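Local coordinates for protein malate synthase (Haloferax volcanii, PDB 3OYZ) that condenses acetyl-CoA with glyoxylate to give malyl-CoA and hydrolyses it to malate and CoA, a magnesium-dependent step of the glyoxylate cycle, at residues A[236-239]-A[240-244]; A[424-427]-A[428-431]; A[166-169]-A[170-174]. All blocks are in the same frame, centred on the assembly; numbering follows the deposited sequence.

Contact 1: residues A[236-239]-A[240-244]; sequences RDVE and GYRER. With ACO (acetyl coenzyme *a), chain B.
E239 reaches forward from the first turn of helix 238-249 to R242 and E243, the residues that follow it by three and four. Its chain bends at chi2 (57°), which carries the carboxylate forward along the helix, toward both. OE1 comes to 3.7 Å from NH1 of R242, a long salt bridge in which the two planes stand 83° apart. OE2 lies 4.0 Å from OE2 of E243, a pairing of like charges that the nearby arginine probably softens. R242 runs extended from CG to NE, and V238 lies alongside it, pointing the same way, with CG1 over one face of the guanidinium, 3.8 Å from CZ. The stronger partner of R242 is E266 on helix 261-269, so E239 is its secondary mate.

The turn starts at D237, the N-cap. With CG anti to the backbone N (chi1 -176°), OD1 folds forward to accept from G240 N at 2.9 Å, the N-H arriving from above the carboxylate plane. Glycine suits position 240 because a CB there would run into OD2, which is itself taken up by the hydroxyl of Y232. A leucine in place of D237 would probably leave the amide of G240 and the hydroxyl of Y232 without this acceptor, and the first turn less firmly held.

One residue ahead of the cap, R236 turns to acetyl-CoA, and its NH2 donates to O5A at 2.9 Å while NE pairs with D384. The beta-alpha-beta unit of strand 226-229, helix 238-249 and strand 255-258 belongs to the TIM barrel. The contact therefore settles two anions on N-H donors: the D237 carboxylate on the amide of G240, and the acetyl-CoA phosphate on the R236 guanidinium.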
ATOM      1  N   ARG A 236       0.963 -11.452  26.265  1.00 47.71           N
ATOM      2  CA  ARG A 236       2.161 -11.916  27.011  1.00 50.15           C
ATOM      3  C   ARG A 236       3.439 -11.936  26.169  1.00 51.97           C
ATOM      4  O   ARG A 236       4.522 -12.096  26.734  1.00 50.09           O
ATOM      5  CB  ARG A 236       2.008 -13.323  27.606  1.00 49.77           C
ATOM      6  CG  ARG A 236       0.629 -13.674  28.190  1.00 53.32           C
ATOM      7  CD  ARG A 236       0.182 -12.729  29.298  1.00 58.05           C
ATOM      8  NE  ARG A 236      -1.147 -13.150  29.746  1.00 59.97           N
ATOM      9  CZ  ARG A 236      -1.927 -12.493  30.599  1.00 59.26           C
ATOM     10  NH1 ARG A 236      -1.563 -11.317  31.083  1.00 57.04           N
ATOM     11  NH2 ARG A 236      -3.112 -12.991  30.928  1.00 60.61           N
ATOM     12  N   ASP A 237       3.296 -11.810  24.843  1.00 50.70           N
ATOM     13  CA  ASP A 237       4.416 -11.896  23.899  1.00 50.72           C
ATOM     14  C   ASP A 237       5.167 -10.566  23.924  1.00 50.57           C
ATOM     15  O   ASP A 237       4.931  -9.649  23.114  1.00 47.20           O
ATOM     16  CB  ASP A 237       3.861 -12.291  22.516  1.00 51.56           C
ATOM     17  CG  ASP A 237       4.931 -12.505  21.467  1.00 53.66           C
ATOM     18  OD1 ASP A 237       6.144 -12.452  21.758  1.00 52.90           O
ATOM     19  OD2 ASP A 237       4.536 -12.751  20.309  1.00 59.82           O
ATOM     20  N   VAL A 238       6.103 -10.453  24.864  1.00 48.12           N
ATOM     21  CA  VAL A 238       6.906  -9.241  24.962  1.00 48.63           C
ATOM     22  C   VAL A 238       7.745  -8.986  23.709  1.00 48.83           C
ATOM     23  O   VAL A 238       7.886  -7.845  23.244  1.00 48.15           O
ATOM     24  CB  VAL A 238       7.831  -9.274  26.229  1.00 51.40           C
ATOM     25  CG1 VAL A 238       8.877  -8.132  26.204  1.00 48.73           C
ATOM     26  CG2 VAL A 238       6.966  -9.231  27.479  1.00 48.62           C
ATOM     27  N   GLU A 239       8.343 -10.043  23.175  1.00 47.21           N
ATOM     28  CA  GLU A 239       9.254  -9.865  22.062  1.00 49.31           C
ATOM     29  C   GLU A 239       8.493  -9.466  20.770  1.00 46.56           C
ATOM     30  O   GLU A 239       8.960  -8.590  20.048  1.00 46.20           O
ATOM     31  CB  GLU A 239      10.087 -11.139  21.847  1.00 51.30           C
ATOM     32  CG  GLU A 239      11.182 -10.932  20.828  1.00 59.52           C
ATOM     33  CD  GLU A 239      12.131  -9.768  21.192  1.00 71.70           C
ATOM     34  OE1 GLU A 239      12.408  -9.554  22.406  1.00 71.38           O
ATOM     35  OE2 GLU A 239      12.588  -9.065  20.250  1.00 70.93           O
ATOM     36  N   GLY A 240       7.359 -10.111  20.505  1.00 43.22           N
ATOM     37  CA  GLY A 240       6.441  -9.767  19.401  1.00 42.93           C
ATOM     38  C   GLY A 240       5.988  -8.314  19.447  1.00 41.35           C
ATOM     39  O   GLY A 240       6.015  -7.643  18.445  1.00 41.59           O
ATOM     40  N   TYR A 241       5.600  -7.807  20.614  1.00 40.70           N
ATOM     41  CA  TYR A 241       5.159  -6.433  20.777  1.00 41.02           C
ATOM     42  C   TYR A 241       6.319  -5.527  20.420  1.00 42.11           C
ATOM     43  O   TYR A 241       6.123  -4.557  19.661  1.00 40.40           O
ATOM     44  CB  TYR A 241       4.665  -6.196  22.191  1.00 40.04           C
ATOM     45  CG  TYR A 241       3.857  -4.941  22.511  1.00 41.60           C
ATOM     46  CD1 TYR A 241       2.751  -4.550  21.738  1.00 40.52           C
ATOM     47  CD2 TYR A 241       4.175  -4.196  23.652  1.00 37.06           C
ATOM     48  CE1 TYR A 241       1.978  -3.419  22.116  1.00 36.81           C
ATOM     49  CE2 TYR A 241       3.442  -3.089  24.041  1.00 38.46           C
ATOM     50  CZ  TYR A 241       2.338  -2.719  23.276  1.00 40.12           C
ATOM     51  OH  TYR A 241       1.647  -1.633  23.740  1.00 36.92           O
ATOM     52  N   ARG A 242       7.532  -5.876  20.852  1.00 39.06           N
ATOM     53  CA  ARG A 242       8.663  -5.023  20.504  1.00 39.75           C
ATOM     54  C   ARG A 242       8.946  -4.979  19.014  1.00 38.58           C
ATOM     55  O   ARG A 242       9.229  -3.906  18.487  1.00 37.16           O
ATOM     56  CB  ARG A 242       9.997  -5.437  21.171  1.00 41.33           C
ATOM     57  CG  ARG A 242      10.074  -5.155  22.650  1.00 43.49           C
ATOM     58  CD  ARG A 242      11.276  -5.909  23.233  1.00 48.82           C
ATOM     59  NE  ARG A 242      11.267  -5.615  24.654  1.00 51.88           N
ATOM     60  CZ  ARG A 242      12.034  -6.214  25.553  1.00 59.21           C
ATOM     61  NH1 ARG A 242      12.899  -7.136  25.153  1.00 55.72           N
ATOM     62  NH2 ARG A 242      11.939  -5.862  26.834  1.00 58.92           N
ATOM     63  N   GLU A 243       8.944  -6.132  18.361  1.00 39.32           N
ATOM     64  CA  GLU A 243       9.191  -6.202  16.911  1.00 40.92           C
ATOM     65  C   GLU A 243       8.092  -5.431  16.109  1.00 39.90           C
ATOM     66  O   GLU A 243       8.400  -4.801  15.086  1.00 40.29           O
ATOM     67  CB  GLU A 243       9.111  -7.676  16.481  1.00 42.88           C
ATOM     68  CG  GLU A 243      10.369  -8.451  16.945  1.00 51.65           C
ATOM     69  CD  GLU A 243      10.292  -9.946  16.629  1.00 65.62           C
ATOM     70  OE1 GLU A 243       9.213 -10.452  16.217  1.00 71.85           O
ATOM     71  OE2 GLU A 243      11.321 -10.634  16.831  1.00 71.66           O
ATOM     72  N   ARG A 244       6.834  -5.524  16.555  1.00 36.20           N
ATOM     73  CA  ARG A 244       5.730  -4.785  15.904  1.00 36.13           C
ATOM     74  C   ARG A 244       5.969  -3.280  16.061  1.00 34.88           C
ATOM     75  O   ARG A 244       5.835  -2.498  15.106  1.00 35.14           O
ATOM     76  CB  ARG A 244       4.391  -5.196  16.519  1.00 35.50           C
ATOM     77  CG  ARG A 244       3.235  -4.337  15.998  1.00 38.08           C
ATOM     78  CD  ARG A 244       3.236  -4.462  14.409  1.00 39.73           C
ATOM     79  NE  ARG A 244       1.916  -4.016  13.995  1.00 39.25           N
ATOM     80  CZ  ARG A 244       0.922  -4.804  13.633  1.00 38.97           C
ATOM     81  NH1 ARG A 244       1.077  -6.138  13.489  1.00 38.70           N
ATOM     82  NH2 ARG A 244      -0.231  -4.201  13.449  1.00 37.50           N
TER
HETATM   83  N1A ACO B 434      -6.758  -1.330  32.793  1.00 53.78           N
HETATM   84  C2A ACO B 434      -6.604  -1.258  34.130  1.00 55.80           C
HETATM   85  N3A ACO B 434      -6.038  -2.267  34.815  1.00 55.93           N
HETATM   86  C4A ACO B 434      -5.610  -3.414  34.228  1.00 51.48           C
HETATM   87  C5A ACO B 434      -5.763  -3.518  32.760  1.00 52.58           C
HETATM   88  C6A ACO B 434      -6.413  -2.403  32.046  1.00 49.84           C
HETATM   89  N6A ACO B 434      -6.578  -2.562  30.706  1.00 41.53           N
HETATM   90  N7A ACO B 434      -5.286  -4.713  32.387  1.00 51.44           N
HETATM   91  C8A ACO B 434      -4.878  -5.340  33.516  1.00 52.36           C
HETATM   92  N9A ACO B 434      -5.021  -4.557  34.593  1.00 54.36           N
HETATM   93  C1B ACO B 434      -4.627  -4.970  35.979  1.00 55.72           C
HETATM   94  C2B ACO B 434      -4.977  -6.443  36.142  1.00 56.80           C
HETATM   95  O2B ACO B 434      -6.342  -6.550  36.546  1.00 53.85           O
HETATM   96  C3B ACO B 434      -3.979  -6.919  37.178  1.00 57.48           C
HETATM   97  O3B ACO B 434      -4.536  -6.422  38.399  1.00 66.57           O
HETATM   98  P3B ACO B 434      -4.258  -7.018  39.909  1.00 68.62           P
HETATM   99  O7A ACO B 434      -3.286  -5.957  40.402  1.00 59.08           O
HETATM  100  O8A ACO B 434      -3.716  -8.394  39.581  1.00 62.26           O
HETATM  101  O9A ACO B 434      -5.595  -7.077  40.614  1.00 63.28           O
HETATM  102  C4B ACO B 434      -2.738  -6.122  36.813  1.00 60.24           C
HETATM  103  O4B ACO B 434      -3.208  -4.907  36.212  1.00 61.14           O
HETATM  104  C5B ACO B 434      -1.884  -6.849  35.780  1.00 59.85           C
HETATM  105  O5B ACO B 434      -2.783  -7.482  34.869  1.00 57.79           O
HETATM  106  P1A ACO B 434      -2.296  -8.583  33.808  1.00 61.45           P
HETATM  107  O1A ACO B 434      -1.846  -9.876  34.408  1.00 64.37           O
HETATM  108  O2A ACO B 434      -1.238  -7.876  33.012  1.00 62.49           O
HETATM  109  O3A ACO B 434      -3.493  -8.951  32.810  1.00 61.06           O
HETATM  110  P2A ACO B 434      -4.728  -9.870  33.254  1.00 60.67           P
HETATM  111  O4A ACO B 434      -4.997  -9.266  34.595  1.00 59.23           O
HETATM  112  O5A ACO B 434      -4.414 -11.286  32.818  1.00 59.56           O
HETATM  113  O6A ACO B 434      -5.966  -9.492  32.270  1.00 60.87           O
HETATM  114  CBP ACO B 434      -7.055  -8.632  30.239  1.00 52.29           C
HETATM  115  CCP ACO B 434      -5.903  -9.450  30.836  1.00 52.71           C
HETATM  116  CDP ACO B 434      -8.406  -9.225  30.632  1.00 50.23           C
HETATM  117  CEP ACO B 434      -6.932  -8.740  28.724  1.00 53.70           C
HETATM  118  CAP ACO B 434      -7.055  -7.174  30.715  1.00 47.03           C
HETATM  119  OAP ACO B 434      -5.708  -6.749  30.560  1.00 44.25           O
HETATM  120  C9P ACO B 434      -7.940  -6.251  29.903  1.00 51.07           C
HETATM  121  O9P ACO B 434      -9.169  -6.328  30.005  1.00 51.97           O
HETATM  122  N8P ACO B 434      -7.314  -5.399  29.073  1.00 50.03           N
HETATM  123  C7P ACO B 434      -8.105  -4.472  28.274  1.00 48.96           C
HETATM  124  C6P ACO B 434      -8.839  -5.142  27.103  1.00 49.60           C
HETATM  125  C5P ACO B 434      -9.361  -3.998  26.253  1.00 46.12           C
HETATM  126  O5P ACO B 434      -9.129  -2.837  26.585  1.00 45.07           O
HETATM  127  N4P ACO B 434     -10.005  -4.353  25.143  1.00 46.02           N
HETATM  128  C3P ACO B 434     -10.545  -3.420  24.169  1.00 43.71           C
HETATM  129  C2P ACO B 434      -9.438  -2.683  23.412  1.00 44.36           C
HETATM  130  S1P ACO B 434      -9.185  -3.800  22.064  1.00 49.96           S
HETATM  131  C   ACO B 434     -10.386  -3.573  20.906  1.00 49.65           C
HETATM  132  O   ACO B 434     -11.426  -2.984  21.124  1.00 49.96           O
HETATM  133  CH3 ACO B 434     -10.146  -4.193  19.564  1.00 48.62           C

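Contact 2: residues A[424-427]-A[428-431]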
ATOM      1  N   VAL A 424     -20.543 -32.045  12.554  1.00 66.02           N
ATOM      2  CA  VAL A 424     -19.781 -30.788  12.473  1.00 67.32           C
ATOM      3  C   VAL A 424     -20.486 -29.786  11.547  1.00 67.08           C
ATOM      4  O   VAL A 424     -20.643 -28.611  11.912  1.00 67.42           O
ATOM      5  CB  VAL A 424     -18.321 -30.987  12.002  1.00 67.55           C
ATOM      6  CG1 VAL A 424     -17.570 -29.642  11.981  1.00 67.34           C
ATOM      7  CG2 VAL A 424     -17.603 -32.024  12.858  1.00 68.19           C
ATOM      8  N   VAL A 425     -20.980 -30.285  10.414  1.00 65.92           N
ATOM      9  CA  VAL A 425     -21.729 -29.479   9.470  1.00 65.93           C
ATOM     10  C   VAL A 425     -22.935 -28.795  10.082  1.00 67.49           C
ATOM     11  O   VAL A 425     -23.147 -27.604   9.825  1.00 67.27           O
ATOM     12  CB  VAL A 425     -22.116 -30.244   8.191  1.00 65.32           C
ATOM     13  CG1 VAL A 425     -23.053 -29.429   7.307  1.00 64.43           C
ATOM     14  CG2 VAL A 425     -20.887 -30.637   7.407  1.00 63.36           C
ATOM     15  N   GLU A 426     -23.733 -29.524  10.867  1.00 69.30           N
ATOM     16  CA  GLU A 426     -25.043 -29.006  11.270  1.00 69.53           C
ATOM     17  C   GLU A 426     -24.792 -28.049  12.412  1.00 68.48           C
ATOM     18  O   GLU A 426     -25.523 -27.071  12.572  1.00 69.03           O
ATOM     19  CB  GLU A 426     -26.054 -30.099  11.648  1.00 71.88           C
ATOM     20  CG  GLU A 426     -26.679 -30.865  10.453  1.00 77.84           C
ATOM     21  CD  GLU A 426     -27.023 -30.000   9.211  1.00 86.98           C
ATOM     22  OE1 GLU A 426     -27.623 -28.897   9.341  1.00 87.21           O
ATOM     23  OE2 GLU A 426     -26.704 -30.444   8.074  1.00 87.91           O
ATOM     24  N   ARG A 427     -23.702 -28.273  13.138  1.00 67.37           N
ATOM     25  CA  ARG A 427     -23.275 -27.295  14.144  1.00 67.16           C
ATOM     26  C   ARG A 427     -22.868 -25.923  13.567  1.00 66.47           C
ATOM     27  O   ARG A 427     -23.278 -24.898  14.120  1.00 66.50           O
ATOM     28  CB  ARG A 427     -22.137 -27.867  14.991  1.00 67.68           C
ATOM     29  CG  ARG A 427     -21.977 -27.146  16.313  1.00 69.77           C
ATOM     30  CD  ARG A 427     -21.362 -28.070  17.337  1.00 73.62           C
ATOM     31  NE  ARG A 427     -19.970 -27.778  17.657  1.00 75.12           N
ATOM     32  CZ  ARG A 427     -19.565 -26.841  18.513  1.00 75.42           C
ATOM     33  NH1 ARG A 427     -20.445 -26.043  19.111  1.00 74.51           N
ATOM     34  NH2 ARG A 427     -18.268 -26.700  18.759  1.00 71.59           N
ATOM     35  N   ALA A 428     -22.073 -25.930  12.490  1.00 64.95           N
ATOM     36  CA  ALA A 428     -21.584 -24.741  11.758  1.00 63.55           C
ATOM     37  C   ALA A 428     -22.766 -23.965  11.226  1.00 63.73           C
ATOM     38  O   ALA A 428     -22.884 -22.761  11.454  1.00 62.93           O
ATOM     39  CB  ALA A 428     -20.714 -25.141  10.584  1.00 61.58           C
ATOM     40  N   MET A 429     -23.661 -24.691  10.558  1.00 64.23           N
ATOM     41  CA  MET A 429     -24.884 -24.084  10.078  1.00 65.08           C
ATOM     42  C   MET A 429     -25.731 -23.428  11.146  1.00 65.85           C
ATOM     43  O   MET A 429     -26.596 -22.664  10.757  1.00 66.27           O
ATOM     44  CB  MET A 429     -25.733 -25.031   9.231  1.00 64.87           C
ATOM     45  CG  MET A 429     -25.033 -25.560   8.003  1.00 65.47           C
ATOM     46  SD  MET A 429     -24.268 -24.190   7.084  1.00 61.34           S
ATOM     47  CE  MET A 429     -25.613 -23.427   6.201  1.00 59.28           C
ATOM     48  N   GLU A 430     -25.449 -23.615  12.437  1.00 67.68           N
ATOM     49  CA  GLU A 430     -26.230 -22.968  13.496  1.00 69.41           C
ATOM     50  C   GLU A 430     -25.736 -21.606  13.964  1.00 69.70           C
ATOM     51  O   GLU A 430     -26.549 -20.791  14.399  1.00 70.02           O
ATOM     52  CB  GLU A 430     -26.301 -23.820  14.771  1.00 70.62           C
ATOM     53  CG  GLU A 430     -26.799 -25.250  14.624  1.00 74.70           C
ATOM     54  CD  GLU A 430     -28.310 -25.384  14.649  1.00 79.88           C
ATOM     55  OE1 GLU A 430     -28.995 -24.543  14.017  1.00 82.38           O
ATOM     56  OE2 GLU A 430     -28.790 -26.344  15.292  1.00 80.33           O
ATOM     57  N   VAL A 431     -24.425 -21.381  13.933  1.00 69.25           N
ATOM     58  CA  VAL A 431     -23.787 -20.190  14.501  1.00 68.98           C
ATOM     59  C   VAL A 431     -24.429 -18.877  14.038  1.00 70.18           C
ATOM     60  O   VAL A 431     -24.866 -18.805  12.892  1.00 69.90           O
ATOM     61  CB  VAL A 431     -22.301 -20.185  14.103  1.00 68.14           C
ATOM     62  CG1 VAL A 431     -21.564 -18.962  14.619  1.00 67.35           C
ATOM     63  CG2 VAL A 431     -21.639 -21.454  14.570  1.00 67.34           C
TER
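M429 sets its CG beside the carbonyl O of V425, at 3.3 Å, and 4.4 Å from V425 CG1, before the chain, bent twice at chi2 and chi3, turns away from this part of helix 422-428. The side chain packs on F402 and Y406 of helix 397-408, and a flexible thioether suits a site between its own helix and these aromatics. V425, four residues earlier, contributes a branched side chain that packs on Y406 as well as on E417 and Y420 of helix 413-420.

R427 leaves on another side of the turn. Its CG is anti to the backbone N (chi1 -160°), and the bend farther out at chi3 presents the guanidinium to helix 343-358, where D344, D348 and E351 each form a salt bridge with it. A428, small enough to sit close to its neighbours, meets M343 of that same helix.

The backbone winds down here from alpha-helix into a type I beta turn spanning A428 to V431, closed by V431 N donating to A428 O at 3.2 Å. M429 N still donates to V425 O at 3.0 Å in the regular i to i+4 manner, and nearly straight (174°). E430 N donates to R427 O, three residues back, at 3.0 Å and from above the carbonyl plane. E430, an exposed residue as suits a carboxylate, is bent at chi2 and lays CG 3.0 Å from the carbonyl O of E426, while CG2 of V431 comes to 3.8 Å from R427 O. Q403 NE2 is bonded to the carbonyl oxygens of A428 and V431, the two ends of the turn.

Contact 3: residues A[166-169]-A[170-174]. With K (potassium ion), chain E.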
ATOM      1  N   MET A 166      -9.448   8.885   4.835  1.00 30.15           N
ATOM      2  CA  MET A 166      -8.286   9.693   5.310  1.00 33.10           C
ATOM      3  C   MET A 166      -7.653  10.424   4.115  1.00 36.01           C
ATOM      4  O   MET A 166      -6.964  11.436   4.328  1.00 37.24           O
ATOM      5  CB  MET A 166      -7.214   8.841   6.014  1.00 33.54           C
ATOM      6  CG  MET A 166      -7.636   8.265   7.330  1.00 33.58           C
ATOM      7  SD  MET A 166      -6.283   7.320   8.078  1.00 36.68           S
ATOM      8  CE  MET A 166      -6.322   5.765   7.207  1.00 34.76           C
ATOM      9  N   GLY A 167      -7.965  10.007   2.880  1.00 37.54           N
ATOM     10  CA  GLY A 167      -7.362  10.588   1.652  1.00 36.38           C
ATOM     11  C   GLY A 167      -7.650  12.080   1.441  1.00 40.65           C
ATOM     12  O   GLY A 167      -6.828  12.803   0.850  1.00 40.99           O
ATOM     13  N   ASP A 168      -8.802  12.600   1.877  1.00 35.05           N
ATOM     14  CA  ASP A 168      -9.113  13.979   1.548  1.00 38.25           C
ATOM     15  C   ASP A 168      -9.359  14.845   2.822  1.00 35.45           C
ATOM     16  O   ASP A 168     -10.083  15.854   2.789  1.00 35.78           O
ATOM     17  CB  ASP A 168     -10.290  14.028   0.563  1.00 40.98           C
ATOM     18  CG  ASP A 168     -10.424  15.375  -0.149  1.00 48.01           C
ATOM     19  OD1 ASP A 168      -9.381  16.043  -0.385  1.00 51.03           O
ATOM     20  OD2 ASP A 168     -11.578  15.798  -0.394  1.00 54.74           O
ATOM     21  N   LEU A 169      -8.755  14.447   3.940  1.00 33.18           N
ATOM     22  CA  LEU A 169      -9.114  14.986   5.220  1.00 32.20           C
ATOM     23  C   LEU A 169      -8.698  16.420   5.275  1.00 32.80           C
ATOM     24  O   LEU A 169      -9.437  17.250   5.808  1.00 29.79           O
ATOM     25  CB  LEU A 169      -8.350  14.191   6.294  1.00 32.24           C
ATOM     26  CG  LEU A 169      -8.676  14.048   7.756  1.00 39.12           C
ATOM     27  CD1 LEU A 169     -10.177  13.950   7.858  1.00 33.86           C
ATOM     28  CD2 LEU A 169      -7.966  12.795   8.277  1.00 34.06           C
ATOM     29  N   ARG A 170      -7.510  16.743   4.751  1.00 31.13           N
ATOM     30  CA  ARG A 170      -7.071  18.142   4.813  1.00 32.49           C
ATOM     31  C   ARG A 170      -8.087  19.144   4.274  1.00 32.34           C
ATOM     32  O   ARG A 170      -8.379  20.170   4.896  1.00 35.24           O
ATOM     33  CB  ARG A 170      -5.691  18.312   4.101  1.00 32.18           C
ATOM     34  CG  ARG A 170      -5.143  19.738   4.069  1.00 36.73           C
ATOM     35  CD  ARG A 170      -4.041  19.872   2.936  1.00 48.08           C
ATOM     36  NE  ARG A 170      -4.740  19.783   1.626  1.00 47.46           N
ATOM     37  CZ  ARG A 170      -4.347  19.010   0.605  1.00 49.10           C
ATOM     38  NH1 ARG A 170      -3.212  18.345   0.719  1.00 46.76           N
ATOM     39  NH2 ARG A 170      -5.105  18.819  -0.476  1.00 39.41           N
ATOM     40  N   ASP A 171      -8.586  18.975   3.061  1.00 30.68           N
ATOM     41  CA  ASP A 171      -9.564  19.921   2.609  1.00 31.31           C
ATOM     42  C   ASP A 171     -10.981  19.769   3.243  1.00 32.16           C
ATOM     43  O   ASP A 171     -11.692  20.735   3.306  1.00 34.47           O
ATOM     44  CB  ASP A 171      -9.683  19.683   1.115  1.00 30.87           C
ATOM     45  CG  ASP A 171      -8.393  20.192   0.348  1.00 39.69           C
ATOM     46  OD1 ASP A 171      -7.535  20.918   0.897  1.00 41.06           O
ATOM     47  OD2 ASP A 171      -8.257  19.826  -0.830  1.00 47.46           O
ATOM     48  N   GLU A 172     -11.424  18.567   3.610  1.00 31.37           N
ATOM     49  CA  GLU A 172     -12.705  18.441   4.329  1.00 31.36           C
ATOM     50  C   GLU A 172     -12.613  19.154   5.682  1.00 29.50           C
ATOM     51  O   GLU A 172     -13.542  19.926   5.988  1.00 31.50           O
ATOM     52  CB  GLU A 172     -13.013  16.968   4.638  1.00 32.77           C
ATOM     53  CG  GLU A 172     -13.354  16.211   3.307  1.00 35.93           C
ATOM     54  CD  GLU A 172     -14.717  16.542   2.715  1.00 41.84           C
ATOM     55  OE1 GLU A 172     -15.639  17.228   3.226  1.00 40.10           O
ATOM     56  OE2 GLU A 172     -14.906  16.069   1.594  1.00 51.18           O
ATOM     57  N   MET A 173     -11.495  19.045   6.410  1.00 29.53           N
ATOM     58  CA  MET A 173     -11.349  19.758   7.674  1.00 32.01           C
ATOM     59  C   MET A 173     -11.372  21.254   7.504  1.00 33.74           C
ATOM     60  O   MET A 173     -11.629  21.965   8.476  1.00 34.12           O
ATOM     61  CB  MET A 173     -10.037  19.431   8.441  1.00 34.22           C
ATOM     62  CG  MET A 173      -9.803  17.945   8.741  1.00 41.84           C
ATOM     63  SD  MET A 173      -8.125  17.607   9.487  1.00 49.68           S
ATOM     64  CE  MET A 173      -7.832  19.237  10.150  1.00 35.72           C
ATOM     65  N   GLY A 174     -10.978  21.756   6.330  1.00 33.94           N
ATOM     66  CA  GLY A 174     -11.050  23.200   6.135  1.00 33.82           C
ATOM     67  C   GLY A 174     -12.423  23.809   5.915  1.00 34.95           C
ATOM     68  O   GLY A 174     -12.601  25.031   6.050  1.00 35.72           O
TER
HETATM   69  K     K E 601     -13.592  23.082   9.688  1.00 33.87           K
HETATM   70  O   HOH W   1      -7.315  17.068   1.161  1.00 37.59           O
HETATM   71  O   HOH W   2     -13.803  13.982   0.271  1.00 52.22           O
HETATM   72  O   HOH W   3     -12.950  18.318   0.032  1.00 55.20           O
HETATM   73  O   HOH W   4     -10.133  18.178  -1.902  1.00 63.36           O
HETATM   74  O   HOH W   5     -13.318  25.748  10.100  1.00 51.23           O
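D168 and E172 set their carboxylates almost perpendicular, the planes 89° apart, and keep OD2 and OE2 3.9 Å from each other. Water fills the bridging role: one molecule donates to D168 OD2 at 2.9 Å and to E172 OE2 at 2.7 Å, so two like charges share a solvent proton donor instead of meeting directly. The other oxygen of D168, OD1, takes a water at 2.8 Å that in turn accepts from D171 N. D168 occupies the N-cap position without a side-chain capping bond, and this water does the linking to the first turn in its place. The chi1 of D168 (-163°) turns its carboxylate so that OD1 serves that water and OD2 the one shared with E172.

On the inner side L169 meets M173, one turn on, with CG 4.0 Å from SD. A leucine and a methionine suit this buried face, and they are held one turn apart by M173 N donating to L169 O at 2.8 Å. This is the start of the short helix 169-174, which follows helix 160-165 and precedes strand 183-188 in the TIM barrel. L169 also packs on I127 and W130 of helix 127-143, and M173 on A223 of helix 210-223.

Farther out, R170 and D171 form a salt bridge between neighbours, R170 NE donating to D171 OD1 at 3.1 Å with the oxygen in the guanidinium plane. The bend at chi3 (70°) brings R170 round to it. The stronger partner of this arginine is E161 of a second subunit, so the pair sits at a subunit boundary. E172 OE1 is engaged by K131 and K175. The carbonyl O of M173 binds potassium at 2.6 Å, alongside K175 O, N178, E181 and a water.

Contact 3 comes first along the chain, then contact 1, then contact 2, each a local turn at a helix end. Contacts 3 and 1 stand at the starts of helices 169-174 and 238-249, both among the elements that connect strands of the parallel barrel sheet; their centres are 34 Å apart, with nearest atoms about 13 Å apart. Contact 2 closes helix 422-428 among the C-terminal helices, with its centre 36 Å from that of contact 1 and 45 Å from that of contact 3. None touches another. Contact 1 alone adjoins acetyl-CoA, whereas contact 3 reaches a second subunit and a potassium ion, and contact 2 finishes the C-terminal helical region.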